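PDB 1D02: type II restriction enzyme MUNI from Mycoplasma, which recognises the double-stranded DNA sequence 5'-CAATTG-3' as a homodimer and cleaves each strand after the first C, giving 5'-phosphate ends. Local coordinates for the interface of chains A and B. Residues are numbered along the deposited sequence; one frame, centred on the assembly and turned at random. Chains: chain A/B, Type II restriction enzyme MUNI.

Contact 1: the interface of chains A and B. Residues chain A 164, 167-168; chain B 52-53, 56.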
# COMPACT_ATOMS: atom_id res chain seq x y z
N ARG A 164 13.68 0.75 -9.63
CA ARG A 164 13.50 -0.69 -9.80
C ARG A 164 12.47 -1.25 -8.82
O ARG A 164 11.71 -2.15 -9.16
CB ARG A 164 14.84 -1.41 -9.65
CG ARG A 164 15.74 -1.14 -10.85
CD ARG A 164 17.05 -1.89 -10.74
NE ARG A 164 17.86 -1.72 -11.95
CZ ARG A 164 18.67 -0.69 -12.20
NH1 ARG A 164 18.80 0.30 -11.31
NH2 ARG A 164 19.33 -0.65 -13.35
N THR A 167 9.15 -0.40 -10.18
CA THR A 167 8.91 -1.20 -11.37
C THR A 167 8.47 -2.59 -10.91
O THR A 167 7.47 -3.13 -11.41
CB THR A 167 10.18 -1.30 -12.23
OG1 THR A 167 10.54 0.00 -12.67
CG2 THR A 167 9.94 -2.19 -13.47
N PHE A 168 9.19 -3.16 -9.95
CA PHE A 168 8.87 -4.49 -9.41
C PHE A 168 7.45 -4.53 -8.83
O PHE A 168 6.69 -5.46 -9.11
CB PHE A 168 9.88 -4.84 -8.31
CG PHE A 168 9.79 -6.26 -7.81
CD1 PHE A 168 10.65 -7.24 -8.31
CD2 PHE A 168 8.91 -6.59 -6.79
CE1 PHE A 168 10.63 -8.56 -7.80
CE2 PHE A 168 8.87 -7.89 -6.26
CZ PHE A 168 9.74 -8.89 -6.77
N LEU B 52 15.64 -8.65 -4.01
CA LEU B 52 14.50 -8.52 -4.90
C LEU B 52 14.58 -7.59 -6.11
O LEU B 52 14.07 -7.92 -7.19
CB LEU B 52 13.27 -8.04 -4.13
CG LEU B 52 12.65 -8.82 -2.98
CD1 LEU B 52 11.43 -8.01 -2.47
CD2 LEU B 52 12.23 -10.19 -3.48
N TYR B 53 15.20 -6.43 -5.90
CA TYR B 53 15.16 -5.39 -6.90
C TYR B 53 16.28 -5.05 -7.82
O TYR B 53 16.03 -4.51 -8.89
CB TYR B 53 14.78 -4.06 -6.21
CG TYR B 53 13.63 -4.11 -5.24
CD1 TYR B 53 13.73 -3.53 -3.97
CD2 TYR B 53 12.41 -4.66 -5.62
CE1 TYR B 53 12.63 -3.48 -3.12
CE2 TYR B 53 11.31 -4.62 -4.77
CZ TYR B 53 11.42 -4.02 -3.53
OH TYR B 53 10.33 -3.93 -2.69
N VAL B 56 16.09 -6.01 -11.55
CA VAL B 56 14.87 -5.68 -12.28
C VAL B 56 15.32 -5.06 -13.61
O VAL B 56 16.19 -4.18 -13.64
CB VAL B 56 14.01 -4.68 -11.49
CG1 VAL B 56 12.97 -4.01 -12.40
CG2 VAL B 56 13.32 -5.39 -10.33
O HOH W 1 18.87 -3.10 -14.80
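A:Phe168 and B:Tyr53 meet edge to face across the dimer boundary, their ring planes turned 77° apart and their centroids 5.3 Å from each other. It is the tyrosine that offers its rim: its CD2 and CE2 edge points at the phenylalanine ring, with CE2 3.7 Å from A:Phe168 CD2. The phenylalanine reaches this position with CG anti to its backbone N (chi1 -171°), which carries the ring away from helix 160-170 and against the loop of chain B. The same face, toward its rim, meets a backbone carbonyl oxygen, B:Leu52 O lying above A:Phe168 CE1 at 3.6 Å, while at the ring edge CD1 packs against the CG2 methyl of B:Val56.

B:Val56 meets three helix residues with different atoms. CG2 serves the phenylalanine, CG1 touches the CG2 methyl of A:Thr167 at 3.7 Å, and CB lies against CB of A:Arg164, whose side chain runs past the valine in the opposite direction. The arginine, extended from CG to NE, runs over B:Tyr53 O, with CD 3.4 Å from it. Its polar link to the loop is largely indirect: NH2 bonds to a water at 2.9 Å that lies in the guanidinium plane and bonds in turn to B:Val56 O, whereas the direct bond from NE to that carbonyl is weak. Aromatic and aliphatic packing thus holds the loop of one subunit against a helix of the other, helping to join the homodimer that acts on DNA.

Contact 2: the interface of chains A and B. Residues chain A 53-54, 56, 58, 63, 66, 73, 78; chain B 160, 163-164.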
# COMPACT_ATOMS: atom_id res chain seq x y z
N TYR A 53 -16.06 5.17 4.32
CA TYR A 53 -15.83 4.47 5.59
C TYR A 53 -16.80 4.46 6.76
O TYR A 53 -16.88 3.46 7.46
CB TYR A 53 -14.47 4.92 6.15
CG TYR A 53 -13.30 4.84 5.18
CD1 TYR A 53 -12.25 5.77 5.26
CD2 TYR A 53 -13.22 3.83 4.22
CE1 TYR A 53 -11.12 5.68 4.41
CE2 TYR A 53 -12.09 3.73 3.36
CZ TYR A 53 -11.05 4.66 3.47
OH TYR A 53 -9.94 4.57 2.64
N ALA A 54 -17.48 5.57 7.01
CA ALA A 54 -18.41 5.63 8.14
C ALA A 54 -19.47 4.55 8.11
O ALA A 54 -19.89 4.06 9.16
CB ALA A 54 -19.08 7.01 8.20
N VAL A 56 -19.14 1.56 7.04
CA VAL A 56 -18.59 0.21 7.15
C VAL A 56 -19.20 -0.47 8.36
O VAL A 56 -19.26 0.11 9.46
CB VAL A 56 -17.06 0.25 7.28
CG1 VAL A 56 -16.52 -1.10 7.74
CG2 VAL A 56 -16.45 0.64 5.93
N LEU A 58 -19.21 -2.99 11.28
CA LEU A 58 -18.24 -3.64 12.16
C LEU A 58 -18.90 -4.68 13.04
O LEU A 58 -19.98 -4.45 13.58
CB LEU A 58 -17.56 -2.62 13.07
CG LEU A 58 -16.66 -1.53 12.47
CD1 LEU A 58 -16.13 -0.64 13.60
CD2 LEU A 58 -15.52 -2.17 11.68
N ILE A 63 -17.06 -3.39 17.88
CA ILE A 63 -17.69 -2.17 18.38
C ILE A 63 -17.46 -2.02 19.87
O ILE A 63 -17.17 -0.93 20.36
CB ILE A 63 -19.21 -2.18 18.13
CG1 ILE A 63 -19.49 -2.12 16.63
CG2 ILE A 63 -19.86 -0.98 18.83
CD1 ILE A 63 -19.06 -0.82 16.01
N ILE A 66 -13.73 -0.78 20.65
CA ILE A 66 -13.14 0.47 20.17
C ILE A 66 -13.82 1.70 20.76
O ILE A 66 -14.79 1.59 21.51
CB ILE A 66 -13.20 0.56 18.62
CG1 ILE A 66 -14.65 0.71 18.16
CG2 ILE A 66 -12.60 -0.70 18.00
CD1 ILE A 66 -14.77 1.04 16.68
N LEU A 73 -23.07 8.35 12.19
CA LEU A 73 -22.33 7.73 11.11
C LEU A 73 -23.07 7.68 9.77
O LEU A 73 -22.45 7.61 8.72
CB LEU A 73 -21.89 6.32 11.52
CG LEU A 73 -20.84 6.25 12.64
CD1 LEU A 73 -20.46 4.79 12.88
CD2 LEU A 73 -19.61 7.05 12.27
N TRP A 78 -16.49 9.92 5.40
CA TRP A 78 -15.09 9.61 5.63
C TRP A 78 -14.62 8.85 4.41
O TRP A 78 -15.18 7.82 4.07
CB TRP A 78 -14.94 8.69 6.85
CG TRP A 78 -15.11 9.34 8.18
CD1 TRP A 78 -15.01 10.67 8.47
CD2 TRP A 78 -15.36 8.68 9.43
NE1 TRP A 78 -15.18 10.88 9.83
CE2 TRP A 78 -15.40 9.67 10.44
CE3 TRP A 78 -15.55 7.35 9.79
CZ2 TRP A 78 -15.62 9.37 11.78
CZ3 TRP A 78 -15.78 7.04 11.14
CH2 TRP A 78 -15.81 8.06 12.11
N PRO B 160 -12.26 4.95 15.70
CA PRO B 160 -13.45 4.65 14.90
C PRO B 160 -13.32 4.81 13.39
O PRO B 160 -13.96 4.08 12.62
CB PRO B 160 -14.51 5.55 15.52
CG PRO B 160 -13.74 6.72 15.93
CD PRO B 160 -12.52 6.09 16.59
N VAL B 163 -10.28 2.05 12.19
CA VAL B 163 -10.70 0.65 12.19
C VAL B 163 -11.60 0.38 10.99
O VAL B 163 -11.48 -0.64 10.33
CB VAL B 163 -11.37 0.30 13.53
CG1 VAL B 163 -12.06 -1.06 13.47
CG2 VAL B 163 -10.28 0.29 14.62
N ARG B 164 -12.49 1.32 10.70
CA ARG B 164 -13.38 1.17 9.56
C ARG B 164 -12.63 1.28 8.23
O ARG B 164 -12.94 0.58 7.27
CB ARG B 164 -14.48 2.22 9.68
CG ARG B 164 -15.44 1.93 10.85
CD ARG B 164 -16.67 2.86 10.83
NE ARG B 164 -17.69 2.45 11.81
CZ ARG B 164 -17.62 2.68 13.12
NH1 ARG B 164 -16.58 3.33 13.65
NH2 ARG B 164 -18.60 2.25 13.93
O HOH W 2 -20.44 2.00 10.55
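This is a mainly apolar subunit interface of the homodimer, in which an arginine on a helix of chain B is received by a loop-rich segment of chain A, tying the two subunits together. B:Arg164 dominates it, with 122 Å² of its surface hidden by the partner. Its chain leaves the helix with CG anti to the carbonyl carbon (chi1 -69°) and stays extended as far as NE, which carries the guanidinium up to A:Leu58 on one face and, less certainly, to the poorly ordered A:Leu73 on the other. A:Leu58 sets its CD1 methyl over the centre of its face, 3.7 Å from CZ of B:Arg164. A:Leu73 comes tip to tip from the other side and places its CD1 over the opposite face, nearer the rim. On the face that A:Leu58 covers, the CD1 methyl of A:Ile63 lies over the rim, 3.7 Å from NH2 of B:Arg164.

Polar satisfaction comes partly from within chain B. NH1 donates to the backbone carbonyl of B:Pro160, one turn earlier in the helix, at 2.9 Å from its O. That acceptor lies close to the guanidinium plane, while the donor is tilted 32° from the carbonyl plane; the bond would help to fix the rotation of the guanidinium against A:Leu58. NE turns to a water 3.1 Å away, which also lies near the carbonyl oxygens of A:Ala54 and A:Val56, although both of those separations are unusually short.

Beyond the guanidinium, A:Leu58 CD2 meets CG1 of B:Val163 at 4.1 Å, and the six-membered ring of A:Trp78 presents CZ3 to B:Pro160 O. The chain B residues come from the first part of helix 160-170; chain A contributes loop residues, helix 60-65 and the 3-10 helix 73-75.

Contact 1 and contact 2 lie about 36 Å apart, measured between the centres of their C-alpha atoms, and belong to two-fold related regions of one interface with the chains exchanged. B:Tyr53, B:Val56 and A:Arg164 of contact 1 recur as A:Tyr53, A:Val56 and B:Arg164 in contact 2. Contact 1 samples further along helix 160-170, contact 2 its beginning and chain A residues further along, as far as A:Trp78. Each subunit therefore both gives a helix and receives one, a reciprocal packing of helix against loop at two places in one two-fold interface.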